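PDB 3KTD: prephenate dehydrogenase from Corynebacterium glutamicum ATCC 13032, which probably catalyses the NAD(P)+-dependent oxidative decarboxylation of prephenate to 4-hydroxyphenylpyruvate, a step of tyrosine biosynthesis. Local coordinates for residues D191-L200 / N248-A259. Residues are numbered along the deposited sequence; the frame is centred on the assembly and turned at random.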
ATOM      1  N   ASP A 191      -0.278  -8.159 -20.169  1.00 34.74           N
ATOM      2  CA  ASP A 191      -0.845  -9.033 -19.145  1.00 34.73           C
ATOM      3  C   ASP A 191       0.255  -9.478 -18.172  1.00 34.67           C
ATOM      4  O   ASP A 191       0.003  -9.638 -16.980  1.00 34.44           O
ATOM      5  CB  ASP A 191      -1.541 -10.248 -19.767  1.00 34.48           C
ATOM      6  CG  ASP A 191      -2.822  -9.889 -20.523  1.00 35.13           C
ATOM      7  OD1 ASP A 191      -3.292  -8.727 -20.454  1.00 34.05           O
ATOM      8  OD2 ASP A 191      -3.364 -10.796 -21.193  1.00 35.69           O
ATOM      9  N   ALA A 192       1.462  -9.671 -18.694  1.00 34.36           N
ATOM     10  CA  ALA A 192       2.627  -9.994 -17.885  1.00 34.69           C
ATOM     11  C   ALA A 192       2.872  -8.861 -16.892  1.00 36.51           C
ATOM     12  O   ALA A 192       3.164  -9.104 -15.720  1.00 37.34           O
ATOM     13  CB  ALA A 192       3.848 -10.187 -18.763  1.00 33.49           C
ATOM     14  N   ALA A 193       2.744  -7.623 -17.361  1.00 36.97           N
ATOM     15  CA  ALA A 193       2.944  -6.465 -16.497  1.00 37.31           C
ATOM     16  C   ALA A 193       1.821  -6.333 -15.473  1.00 37.54           C
ATOM     17  O   ALA A 193       2.087  -6.209 -14.279  1.00 39.11           O
ATOM     18  CB  ALA A 193       3.050  -5.200 -17.325  1.00 37.18           C
ATOM     19  N   ALA A 194       0.574  -6.367 -15.933  1.00 36.71           N
ATOM     20  CA  ALA A 194      -0.575  -6.196 -15.044  1.00 35.98           C
ATOM     21  C   ALA A 194      -0.633  -7.293 -13.998  1.00 36.18           C
ATOM     22  O   ALA A 194      -1.117  -7.063 -12.899  1.00 36.65           O
ATOM     23  CB  ALA A 194      -1.861  -6.179 -15.832  1.00 36.08           C
ATOM     24  N   ALA A 195      -0.161  -8.490 -14.343  1.00 35.92           N
ATOM     25  CA  ALA A 195      -0.141  -9.597 -13.393  1.00 35.52           C
ATOM     26  C   ALA A 195       0.745  -9.213 -12.218  1.00 36.21           C
ATOM     27  O   ALA A 195       0.390  -9.429 -11.049  1.00 35.91           O
ATOM     28  CB  ALA A 195       0.373 -10.872 -14.045  1.00 34.56           C
ATOM     29  N   ARG A 196       1.894  -8.627 -12.546  1.00 36.08           N
ATOM     30  CA  ARG A 196       2.870  -8.231 -11.548  1.00 35.88           C
ATOM     31  C   ARG A 196       2.440  -7.001 -10.759  1.00 36.06           C
ATOM     32  O   ARG A 196       2.383  -7.050  -9.534  1.00 36.69           O
ATOM     33  CB  ARG A 196       4.213  -7.948 -12.215  1.00 35.86           C
ATOM     34  CG  ARG A 196       4.862  -9.171 -12.876  1.00 35.70           C
ATOM     35  CD  ARG A 196       6.086  -8.768 -13.704  1.00 35.07           C
ATOM     36  NE  ARG A 196       6.793  -9.929 -14.230  1.00 36.57           N
ATOM     37  CZ  ARG A 196       7.658 -10.677 -13.549  1.00 37.24           C
ATOM     38  NH1 ARG A 196       7.952 -10.410 -12.281  1.00 41.72           N
ATOM     39  NH2 ARG A 196       8.229 -11.713 -14.141  1.00 38.46           N
ATOM     40  N   VAL A 197       2.106  -5.916 -11.456  1.00 35.42           N
ATOM     41  CA  VAL A 197       1.907  -4.628 -10.787  1.00 35.15           C
ATOM     42  C   VAL A 197       0.493  -4.314 -10.309  1.00 34.80           C
ATOM     43  O   VAL A 197       0.278  -3.310  -9.618  1.00 34.58           O
ATOM     44  CB  VAL A 197       2.400  -3.462 -11.674  1.00 35.53           C
ATOM     45  CG1 VAL A 197       3.863  -3.652 -12.027  1.00 32.42           C
ATOM     46  CG2 VAL A 197       1.556  -3.343 -12.916  1.00 36.11           C
ATOM     47  N   SER A 198      -0.464  -5.166 -10.646  1.00 34.41           N
ATOM     48  CA  SER A 198      -1.855  -4.909 -10.280  1.00 34.04           C
ATOM     49  C   SER A 198      -2.583  -6.131  -9.721  1.00 34.05           C
ATOM     50  O   SER A 198      -3.231  -6.056  -8.679  1.00 34.16           O
ATOM     51  CB  SER A 198      -2.605  -4.369 -11.497  1.00 33.53           C
ATOM     52  OG  SER A 198      -3.997  -4.330 -11.246  1.00 35.78           O
ATOM     53  N   HIS A 199      -2.486  -7.256 -10.419  1.00 34.37           N
ATOM     54  CA  HIS A 199      -3.190  -8.461 -10.007  1.00 34.49           C
ATOM     55  C   HIS A 199      -2.539  -9.091  -8.770  1.00 34.20           C
ATOM     56  O   HIS A 199      -3.228  -9.346  -7.795  1.00 34.45           O
ATOM     57  CB  HIS A 199      -3.340  -9.448 -11.178  1.00 34.60           C
ATOM     58  CG  HIS A 199      -3.998  -8.844 -12.390  1.00 36.51           C
ATOM     59  ND1 HIS A 199      -3.782  -9.306 -13.671  1.00 36.02           N
ATOM     60  CD2 HIS A 199      -4.825  -7.778 -12.512  1.00 35.77           C
ATOM     61  CE1 HIS A 199      -4.477  -8.575 -14.523  1.00 38.87           C
ATOM     62  NE2 HIS A 199      -5.118  -7.640 -13.844  1.00 37.67           N
ATOM     63  N   LEU A 200      -1.225  -9.300  -8.788  1.00 33.84           N
ATOM     64  CA  LEU A 200      -0.517  -9.793  -7.602  1.00 33.34           C
ATOM     65  C   LEU A 200      -0.696  -8.795  -6.468  1.00 33.18           C
ATOM     66  O   LEU A 200      -0.835  -9.193  -5.307  1.00 31.69           O
ATOM     67  CB  LEU A 200       0.975  -9.993  -7.884  1.00 33.63           C
ATOM     68  CG  LEU A 200       1.870 -10.466  -6.723  1.00 35.31           C
ATOM     69  CD1 LEU A 200       1.520 -11.888  -6.280  1.00 31.28           C
ATOM     70  CD2 LEU A 200       3.342 -10.379  -7.121  1.00 33.16           C
ATOM     71  N   ASN A 248      -6.678 -13.441 -16.159  1.00 45.45           N
ATOM     72  CA  ASN A 248      -5.233 -13.445 -16.379  1.00 44.73           C
ATOM     73  C   ASN A 248      -4.490 -14.452 -15.485  1.00 44.57           C
ATOM     74  O   ASN A 248      -3.369 -14.202 -15.050  1.00 44.77           O
ATOM     75  CB  ASN A 248      -4.714 -12.021 -16.124  1.00 44.74           C
ATOM     76  CG  ASN A 248      -3.346 -11.773 -16.715  1.00 43.64           C
ATOM     77  OD1 ASN A 248      -2.959 -12.394 -17.702  1.00 42.01           O
ATOM     78  ND2 ASN A 248      -2.607 -10.846 -16.115  1.00 43.76           N
ATOM     79  N   ALA A 249      -5.111 -15.601 -15.237  1.00 44.25           N
ATOM     80  CA  ALA A 249      -4.544 -16.622 -14.359  1.00 43.25           C
ATOM     81  C   ALA A 249      -3.153 -17.086 -14.783  1.00 43.16           C
ATOM     82  O   ALA A 249      -2.273 -17.281 -13.940  1.00 43.49           O
ATOM     83  CB  ALA A 249      -5.476 -17.805 -14.286  1.00 43.10           C
ATOM     84  N   GLY A 250      -2.950 -17.261 -16.082  1.00 42.93           N
ATOM     85  CA  GLY A 250      -1.677 -17.768 -16.585  1.00 42.69           C
ATOM     86  C   GLY A 250      -0.521 -16.892 -16.156  1.00 42.69           C
ATOM     87  O   GLY A 250       0.289 -17.296 -15.323  1.00 43.21           O
ATOM     88  N   PRO A 251      -0.441 -15.675 -16.713  1.00 42.42           N
ATOM     89  CA  PRO A 251       0.608 -14.727 -16.337  1.00 41.84           C
ATOM     90  C   PRO A 251       0.643 -14.390 -14.844  1.00 41.48           C
ATOM     91  O   PRO A 251       1.726 -14.082 -14.324  1.00 42.17           O
ATOM     92  CB  PRO A 251       0.265 -13.487 -17.169  1.00 41.91           C
ATOM     93  CG  PRO A 251      -0.418 -14.038 -18.370  1.00 42.17           C
ATOM     94  CD  PRO A 251      -1.251 -15.170 -17.837  1.00 42.09           C
ATOM     95  N   LEU A 252      -0.506 -14.444 -14.163  1.00 40.41           N
ATOM     96  CA  LEU A 252      -0.550 -14.195 -12.713  1.00 39.70           C
ATOM     97  C   LEU A 252       0.179 -15.289 -11.927  1.00 39.98           C
ATOM     98  O   LEU A 252       0.911 -14.991 -10.987  1.00 40.45           O
ATOM     99  CB  LEU A 252      -1.982 -14.048 -12.189  1.00 38.96           C
ATOM    100  CG  LEU A 252      -2.126 -13.749 -10.683  1.00 36.86           C
ATOM    101  CD1 LEU A 252      -1.148 -12.669 -10.208  1.00 34.40           C
ATOM    102  CD2 LEU A 252      -3.556 -13.354 -10.321  1.00 32.78           C
ATOM    103  N   VAL A 253      -0.018 -16.546 -12.310  1.00 39.80           N
ATOM    104  CA  VAL A 253       0.656 -17.646 -11.632  1.00 39.41           C
ATOM    105  C   VAL A 253       2.170 -17.519 -11.776  1.00 40.09           C
ATOM    106  O   VAL A 253       2.890 -17.764 -10.809  1.00 39.91           O
ATOM    107  CB  VAL A 253       0.163 -19.021 -12.128  1.00 39.42           C
ATOM    108  CG1 VAL A 253       1.016 -20.154 -11.558  1.00 36.08           C
ATOM    109  CG2 VAL A 253      -1.291 -19.211 -11.748  1.00 37.77           C
ATOM    110  N   LYS A 254       2.657 -17.127 -12.958  1.00 40.57           N
ATOM    111  CA  LYS A 254       4.105 -16.914 -13.144  1.00 40.94           C
ATOM    112  C   LYS A 254       4.578 -15.840 -12.166  1.00 40.37           C
ATOM    113  O   LYS A 254       5.639 -15.957 -11.550  1.00 40.59           O
ATOM    114  CB  LYS A 254       4.451 -16.463 -14.567  1.00 41.32           C
ATOM    115  CG  LYS A 254       4.329 -17.532 -15.646  1.00 45.07           C
ATOM    116  CD  LYS A 254       4.504 -16.914 -17.051  1.00 48.00           C
ATOM    117  CE  LYS A 254       4.052 -17.847 -18.185  1.00 48.21           C
ATOM    118  NZ  LYS A 254       4.974 -19.006 -18.385  1.00 49.35           N
ATOM    119  N   ALA A 255       3.771 -14.791 -12.038  1.00 39.51           N
ATOM    120  CA  ALA A 255       4.059 -13.695 -11.118  1.00 37.93           C
ATOM    121  C   ALA A 255       3.987 -14.165  -9.653  1.00 36.67           C
ATOM    122  O   ALA A 255       4.898 -13.912  -8.878  1.00 36.03           O
ATOM    123  CB  ALA A 255       3.095 -12.534 -11.374  1.00 37.21           C
ATOM    124  N   LEU A 256       2.914 -14.864  -9.290  1.00 35.90           N
ATOM    125  CA  LEU A 256       2.745 -15.356  -7.927  1.00 35.74           C
ATOM    126  C   LEU A 256       3.855 -16.342  -7.525  1.00 35.41           C
ATOM    127  O   LEU A 256       4.268 -16.363  -6.365  1.00 35.47           O
ATOM    128  CB  LEU A 256       1.356 -15.983  -7.749  1.00 35.92           C
ATOM    129  CG  LEU A 256       0.950 -16.516  -6.364  1.00 36.22           C
ATOM    130  CD1 LEU A 256       1.173 -15.497  -5.272  1.00 34.92           C
ATOM    131  CD2 LEU A 256      -0.505 -16.945  -6.377  1.00 33.40           C
ATOM    132  N   ASP A 257       4.342 -17.130  -8.484  1.00 34.95           N
ATOM    133  CA  ASP A 257       5.437 -18.073  -8.235  1.00 34.73           C
ATOM    134  C   ASP A 257       6.736 -17.367  -7.927  1.00 34.54           C
ATOM    135  O   ASP A 257       7.565 -17.891  -7.174  1.00 35.10           O
ATOM    136  CB  ASP A 257       5.654 -19.022  -9.418  1.00 34.69           C
ATOM    137  CG  ASP A 257       4.651 -20.152  -9.444  1.00 36.17           C
ATOM    138  OD1 ASP A 257       3.703 -20.124  -8.637  1.00 37.45           O
ATOM    139  OD2 ASP A 257       4.802 -21.079 -10.270  1.00 41.95           O
ATOM    140  N   GLU A 258       6.936 -16.200  -8.528  1.00 34.04           N
ATOM    141  CA  GLU A 258       8.104 -15.402  -8.199  1.00 33.85           C
ATOM    142  C   GLU A 258       7.952 -14.908  -6.761  1.00 33.23           C
ATOM    143  O   GLU A 258       8.906 -14.926  -5.991  1.00 33.85           O
ATOM    144  CB  GLU A 258       8.277 -14.223  -9.159  1.00 34.14           C
ATOM    145  CG  GLU A 258       8.757 -14.601 -10.549  1.00 34.31           C
ATOM    146  CD  GLU A 258       9.312 -13.412 -11.333  1.00 36.79           C
ATOM    147  OE1 GLU A 258       9.618 -12.351 -10.726  1.00 34.21           O
ATOM    148  OE2 GLU A 258       9.453 -13.544 -12.570  1.00 36.45           O
ATOM    149  N   ALA A 259       6.743 -14.480  -6.411  1.00 32.25           N
ATOM    150  CA  ALA A 259       6.451 -14.018  -5.066  1.00 31.73           C
ATOM    151  C   ALA A 259       6.712 -15.132  -4.034  1.00 31.67           C
ATOM    152  O   ALA A 259       7.335 -14.889  -3.012  1.00 30.43           O
ATOM    153  CB  ALA A 259       5.029 -13.538  -4.983  1.00 30.95           C
TER
HETATM  154  O   HOH W   1       3.812 -12.292 -15.380  1.00 34.74           O
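Ala195 packing against Pro251, Leu252 and Ala255 marks the heart of a buried helix-helix crossing in the all-helical dimerization domain, where helix 187-214 meets the start of helix 249-270. The segment axes cross at -59° and come within 8.2 Å, as small side chains allow: Ala195 CB meets Pro251 CB at 4.1 Å and Ala255 CB at 4.2 Å. It illustrates how two helices can pack through small alanines and a leucine knob while polar pairs form at the margins. Further along, Leu200 enters as a knob into the hole formed by Leu252, Ala255, Leu256 and Ala259; with CG anti to the backbone N (chi1 178°), its CD1 comes within 3.8 Å of Leu256 CD1. Beside this knob, Arg196 stretches out from CG to NE and takes the carboxylate of Glu258 end-on, NH1 to OE1 and NH2 to OE2, although both oxygens are met from above the carboxylate plane. Arg196 NH1 also reaches Val211 O of the second subunit, and Glu258 OE1 accepts from Asn214 of that same subunit, tying the salt bridge into the dimer interface. At the other end Asp191 turns its carboxylate to Lys104 N and Thr105 OG1, while its backbone O receives Ala195 N and Asn248 ND2 from opposite faces of the carbonyl plane. The same amide nitrogen holds the imidazole edge-on: Asn248 ND2 donates in the ring plane to His199 ND1, 3.1 Å away and nearly straight at 177°.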